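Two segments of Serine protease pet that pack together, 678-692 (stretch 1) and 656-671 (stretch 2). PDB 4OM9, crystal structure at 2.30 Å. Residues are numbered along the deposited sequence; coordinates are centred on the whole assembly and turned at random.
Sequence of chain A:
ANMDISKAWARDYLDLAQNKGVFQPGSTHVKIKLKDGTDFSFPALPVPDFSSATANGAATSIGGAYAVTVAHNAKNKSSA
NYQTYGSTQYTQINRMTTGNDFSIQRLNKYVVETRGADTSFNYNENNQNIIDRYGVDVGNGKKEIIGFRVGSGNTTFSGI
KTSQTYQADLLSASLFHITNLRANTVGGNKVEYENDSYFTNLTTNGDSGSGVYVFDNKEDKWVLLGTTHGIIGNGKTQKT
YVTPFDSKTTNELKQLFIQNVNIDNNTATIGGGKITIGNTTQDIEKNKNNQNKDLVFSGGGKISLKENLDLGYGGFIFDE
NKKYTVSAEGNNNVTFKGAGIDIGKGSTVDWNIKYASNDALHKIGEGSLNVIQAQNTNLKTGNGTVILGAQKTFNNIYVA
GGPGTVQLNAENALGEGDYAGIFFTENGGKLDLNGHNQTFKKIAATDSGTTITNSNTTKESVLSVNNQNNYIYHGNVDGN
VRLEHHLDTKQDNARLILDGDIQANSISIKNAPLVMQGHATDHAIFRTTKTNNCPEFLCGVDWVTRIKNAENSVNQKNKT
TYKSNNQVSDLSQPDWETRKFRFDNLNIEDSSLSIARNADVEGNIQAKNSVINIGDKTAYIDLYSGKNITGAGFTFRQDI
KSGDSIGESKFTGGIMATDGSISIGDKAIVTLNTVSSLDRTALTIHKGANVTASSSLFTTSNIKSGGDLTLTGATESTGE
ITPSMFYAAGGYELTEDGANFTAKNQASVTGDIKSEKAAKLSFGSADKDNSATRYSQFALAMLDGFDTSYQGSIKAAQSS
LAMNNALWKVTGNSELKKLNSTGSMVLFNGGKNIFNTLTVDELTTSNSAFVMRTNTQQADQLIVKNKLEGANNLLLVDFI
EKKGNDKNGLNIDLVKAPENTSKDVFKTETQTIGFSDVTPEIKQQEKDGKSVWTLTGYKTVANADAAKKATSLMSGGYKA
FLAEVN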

# COMPACT_ATOMS: atom_id res chain seq x y z
N LEU A 678 -9.58 -10.31 25.21
CA LEU A 678 -10.00 -8.96 25.56
C LEU A 678 -10.47 -8.89 27.02
O LEU A 678 -11.43 -9.57 27.42
CB LEU A 678 -11.11 -8.50 24.63
CG LEU A 678 -10.84 -8.02 23.19
CD1 LEU A 678 -9.49 -8.47 22.62
CD2 LEU A 678 -11.98 -8.41 22.25
N ASP A 679 -9.78 -8.09 27.82
CA ASP A 679 -10.16 -7.94 29.22
C ASP A 679 -10.61 -6.52 29.48
O ASP A 679 -9.80 -5.61 29.48
CB ASP A 679 -9.00 -8.30 30.14
CG ASP A 679 -9.38 -8.24 31.60
OD1 ASP A 679 -10.59 -8.20 31.89
OD2 ASP A 679 -8.48 -8.22 32.47
N ARG A 680 -11.91 -6.35 29.71
CA ARG A 680 -12.52 -5.02 29.86
C ARG A 680 -12.32 -4.24 28.57
O ARG A 680 -12.22 -3.01 28.56
CB ARG A 680 -11.92 -4.28 31.07
CG ARG A 680 -11.83 -5.16 32.31
CD ARG A 680 -11.40 -4.40 33.55
NE ARG A 680 -10.06 -3.81 33.44
CZ ARG A 680 -8.93 -4.49 33.55
NH1 ARG A 680 -8.93 -5.79 33.75
NH2 ARG A 680 -7.77 -3.86 33.44
N THR A 681 -12.28 -4.96 27.46
CA THR A 681 -12.05 -4.36 26.17
C THR A 681 -13.23 -4.51 25.21
O THR A 681 -13.36 -5.52 24.53
CB THR A 681 -10.75 -4.93 25.51
OG1 THR A 681 -9.60 -4.54 26.28
CG2 THR A 681 -10.59 -4.43 24.05
N ALA A 682 -14.07 -3.48 25.14
CA ALA A 682 -15.29 -3.55 24.33
C ALA A 682 -15.03 -3.62 22.82
O ALA A 682 -14.24 -2.84 22.27
CB ALA A 682 -16.19 -2.36 24.64
N LEU A 683 -15.71 -4.54 22.15
CA LEU A 683 -15.54 -4.77 20.73
C LEU A 683 -16.79 -4.40 19.95
O LEU A 683 -17.85 -5.00 20.15
CB LEU A 683 -15.19 -6.24 20.46
CG LEU A 683 -15.16 -6.62 18.98
CD1 LEU A 683 -14.26 -5.69 18.19
CD2 LEU A 683 -14.71 -8.05 18.80
N THR A 684 -16.67 -3.43 19.05
CA THR A 684 -17.82 -3.02 18.25
C THR A 684 -17.60 -3.23 16.77
O THR A 684 -16.72 -2.62 16.17
CB THR A 684 -18.19 -1.55 18.49
OG1 THR A 684 -18.57 -1.37 19.86
CG2 THR A 684 -19.36 -1.14 17.61
N ILE A 685 -18.41 -4.11 16.18
CA ILE A 685 -18.34 -4.42 14.75
C ILE A 685 -19.45 -3.68 14.03
O ILE A 685 -20.62 -3.99 14.21
CB ILE A 685 -18.45 -5.93 14.52
CG1 ILE A 685 -17.30 -6.63 15.26
CG2 ILE A 685 -18.44 -6.24 13.05
CD1 ILE A 685 -17.25 -8.13 15.08
N HIS A 686 -19.09 -2.66 13.25
CA HIS A 686 -20.08 -1.79 12.61
C HIS A 686 -20.65 -2.37 11.32
O HIS A 686 -20.12 -3.33 10.76
CB HIS A 686 -19.48 -0.42 12.29
CG HIS A 686 -19.09 0.38 13.49
ND1 HIS A 686 -19.98 1.16 14.19
CD2 HIS A 686 -17.89 0.55 14.10
CE1 HIS A 686 -19.36 1.77 15.18
NE2 HIS A 686 -18.08 1.41 15.15
N LYS A 687 -21.73 -1.76 10.85
CA LYS A 687 -22.39 -2.16 9.61
C LYS A 687 -21.44 -2.04 8.43
O LYS A 687 -20.79 -1.00 8.23
CB LYS A 687 -23.64 -1.30 9.38
CG LYS A 687 -24.41 -1.63 8.11
CD LYS A 687 -25.80 -0.97 8.13
CE LYS A 687 -26.58 -1.21 6.84
NZ LYS A 687 -26.92 -2.65 6.64
N GLY A 688 -21.33 -3.12 7.67
CA GLY A 688 -20.42 -3.16 6.54
C GLY A 688 -19.06 -3.81 6.78
O GLY A 688 -18.22 -3.81 5.88
N ALA A 689 -18.85 -4.37 7.97
CA ALA A 689 -17.61 -5.09 8.26
C ALA A 689 -17.79 -6.61 8.15
O ALA A 689 -18.88 -7.14 8.38
CB ALA A 689 -17.09 -4.73 9.65
N ASN A 690 -16.71 -7.30 7.78
CA ASN A 690 -16.65 -8.76 7.75
C ASN A 690 -15.59 -9.27 8.70
O ASN A 690 -14.38 -9.14 8.44
CB ASN A 690 -16.36 -9.30 6.35
CG ASN A 690 -17.37 -8.85 5.33
OD1 ASN A 690 -18.44 -8.37 5.68
ND2 ASN A 690 -17.03 -9.03 4.05
N VAL A 691 -16.02 -9.85 9.80
CA VAL A 691 -15.12 -10.38 10.79
C VAL A 691 -15.24 -11.89 10.90
O VAL A 691 -16.31 -12.42 11.22
CB VAL A 691 -15.37 -9.71 12.16
CG1 VAL A 691 -14.30 -10.10 13.18
CG2 VAL A 691 -15.41 -8.20 11.97
N THR A 692 -14.15 -12.58 10.60
CA THR A 692 -14.07 -14.02 10.77
C THR A 692 -13.00 -14.35 11.80
O THR A 692 -11.84 -13.94 11.65
CB THR A 692 -13.75 -14.73 9.44
OG1 THR A 692 -14.52 -14.16 8.38
CG2 THR A 692 -14.03 -16.22 9.56
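Stretch 2 (656-671) MATDGSISIGDKAIVT

Stretch 2 lies alongside stretch 1 as the neighbouring rung of a parallel beta sheet, the register pairing Leu 678 with Ala 657, Leu 683 with Ile 662 and Val 691 with Val 670. The strands through Ile 662 and Leu 683 run in the same direction, 10° apart and 4.9 Å at closest approach. The strands through Val 670 and Val 691 lie 3° apart, at 4.8 Å. Type II turns span Gly 665 to Ala 668 and His 686 to Ala 689.

Backbone hydrogen bonds alternate between the strands. Ile 662 N donates to Ala 682 O (2.9 Å), Thr 684 N to Ile 662 O (2.9 Å), Ile 664 N to Thr 684 O (2.9 Å) and His 686 N to Ile 664 O (2.8 Å). At the turns, Lys 667 N reaches Gly 688 O (2.7 Å). Further on, Val 670 N bonds Asn 690 O (3.0 Å).

Asp 659 adopts positive phi. Its carboxylate forms a salt bridge with Arg 680 (NE to OD1, 3.0 Å), and the backbone O of Asp 659 accepts from Thr 681 OG1 (2.8 Å).

Leu 683, Ile 662, Ile 664 and Val 691 lie on one face, and Ala 689 packs against Ile 664 from the turn. Ile 662 CG2 meets Leu 683 CD1 at 3.6 Å. Ile 664 CD1 lies 3.9 Å from Val 691 CG2, while Ile 664 CG2 packs on Ala 689 CB at 3.7 Å.

Water 1 bridges Ile 662 O (2.9 Å) and Thr 684 OG1 (2.8 Å).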

# COMPACT_ATOMS: atom_id res chain seq x y z
N MET A 656 -4.56 -9.09 21.76
CA MET A 656 -4.54 -9.14 23.22
C MET A 656 -4.63 -7.72 23.76
O MET A 656 -3.69 -6.93 23.60
CB MET A 656 -3.28 -9.81 23.75
CG MET A 656 -2.97 -11.13 23.10
SD MET A 656 -1.27 -11.65 23.41
CE MET A 656 -1.24 -13.23 22.55
N ALA A 657 -5.72 -7.41 24.44
CA ALA A 657 -5.96 -6.04 24.86
C ALA A 657 -6.42 -5.94 26.32
O ALA A 657 -7.03 -6.85 26.85
CB ALA A 657 -7.01 -5.38 23.92
N THR A 658 -6.10 -4.83 26.96
CA THR A 658 -6.59 -4.54 28.29
C THR A 658 -7.18 -3.13 28.25
O THR A 658 -6.50 -2.19 27.83
CB THR A 658 -5.46 -4.64 29.35
OG1 THR A 658 -5.00 -5.99 29.44
CG2 THR A 658 -5.96 -4.19 30.72
N ASP A 659 -8.44 -3.00 28.66
CA ASP A 659 -9.18 -1.74 28.56
C ASP A 659 -9.17 -1.12 27.16
O ASP A 659 -9.01 -1.83 26.17
CB ASP A 659 -8.61 -0.75 29.57
CG ASP A 659 -8.76 -1.25 31.01
OD1 ASP A 659 -9.89 -1.60 31.41
OD2 ASP A 659 -7.74 -1.31 31.73
N GLY A 660 -9.38 0.19 27.09
CA GLY A 660 -9.47 0.90 25.82
C GLY A 660 -10.73 0.50 25.08
O GLY A 660 -11.77 0.21 25.70
N SER A 661 -10.64 0.38 23.75
CA SER A 661 -11.73 -0.17 22.95
C SER A 661 -11.30 -0.60 21.54
O SER A 661 -10.24 -0.20 21.06
CB SER A 661 -12.87 0.85 22.86
OG SER A 661 -12.42 2.02 22.21
N ILE A 662 -12.12 -1.43 20.89
CA ILE A 662 -11.85 -1.87 19.53
C ILE A 662 -13.04 -1.60 18.64
O ILE A 662 -14.20 -1.83 19.03
CB ILE A 662 -11.50 -3.39 19.46
CG1 ILE A 662 -10.29 -3.71 20.34
CG2 ILE A 662 -11.21 -3.80 18.03
CD1 ILE A 662 -9.95 -5.20 20.38
N SER A 663 -12.78 -1.13 17.42
CA SER A 663 -13.83 -0.75 16.50
C SER A 663 -13.50 -1.25 15.11
O SER A 663 -12.38 -1.06 14.62
CB SER A 663 -14.02 0.76 16.49
OG SER A 663 -15.07 1.14 15.66
N ILE A 664 -14.47 -1.89 14.47
CA ILE A 664 -14.26 -2.41 13.13
C ILE A 664 -15.32 -1.80 12.23
O ILE A 664 -16.52 -1.98 12.43
CB ILE A 664 -14.31 -3.94 13.12
CG1 ILE A 664 -13.26 -4.47 14.11
CG2 ILE A 664 -14.06 -4.47 11.72
CD1 ILE A 664 -13.10 -5.97 14.14
N GLY A 665 -14.86 -1.02 11.25
CA GLY A 665 -15.75 -0.21 10.45
C GLY A 665 -16.05 -0.73 9.06
O GLY A 665 -15.57 -1.78 8.64
N ASP A 666 -16.87 0.02 8.35
CA ASP A 666 -17.34 -0.35 7.02
C ASP A 666 -16.21 -0.74 6.07
O ASP A 666 -15.15 -0.11 6.04
CB ASP A 666 -18.15 0.81 6.44
CG ASP A 666 -18.93 0.41 5.20
OD1 ASP A 666 -19.10 -0.81 4.99
OD2 ASP A 666 -19.35 1.30 4.45
N LYS A 667 -16.43 -1.83 5.34
CA LYS A 667 -15.52 -2.34 4.31
C LYS A 667 -14.24 -3.00 4.85
O LYS A 667 -13.47 -3.57 4.08
CB LYS A 667 -15.16 -1.23 3.31
CG LYS A 667 -16.36 -0.72 2.51
CD LYS A 667 -15.95 0.27 1.41
CE LYS A 667 -17.13 0.62 0.49
NZ LYS A 667 -18.30 1.13 1.26
N ALA A 668 -14.02 -2.96 6.16
CA ALA A 668 -12.89 -3.68 6.76
C ALA A 668 -13.11 -5.19 6.70
O ALA A 668 -14.23 -5.68 6.88
CB ALA A 668 -12.66 -3.23 8.20
N ILE A 669 -12.05 -5.93 6.43
CA ILE A 669 -12.09 -7.38 6.47
C ILE A 669 -11.04 -7.90 7.44
O ILE A 669 -9.83 -7.89 7.15
CB ILE A 669 -11.86 -8.01 5.09
CG1 ILE A 669 -12.90 -7.48 4.10
CG2 ILE A 669 -11.91 -9.52 5.19
CD1 ILE A 669 -12.78 -8.04 2.71
N VAL A 670 -11.54 -8.34 8.60
CA VAL A 670 -10.74 -8.87 9.68
C VAL A 670 -10.77 -10.39 9.79
O VAL A 670 -11.85 -10.99 9.77
CB VAL A 670 -11.22 -8.30 11.02
CG1 VAL A 670 -10.38 -8.86 12.15
CG2 VAL A 670 -11.17 -6.78 10.99
N THR A 671 -9.59 -10.98 9.92
CA THR A 671 -9.44 -12.42 10.13
C THR A 671 -8.64 -12.76 11.39
O THR A 671 -7.41 -12.77 11.38
CB THR A 671 -8.76 -13.08 8.94
OG1 THR A 671 -9.51 -12.79 7.75
CG2 THR A 671 -8.66 -14.58 9.15
O HOH W 1 -16.03 -0.84 21.02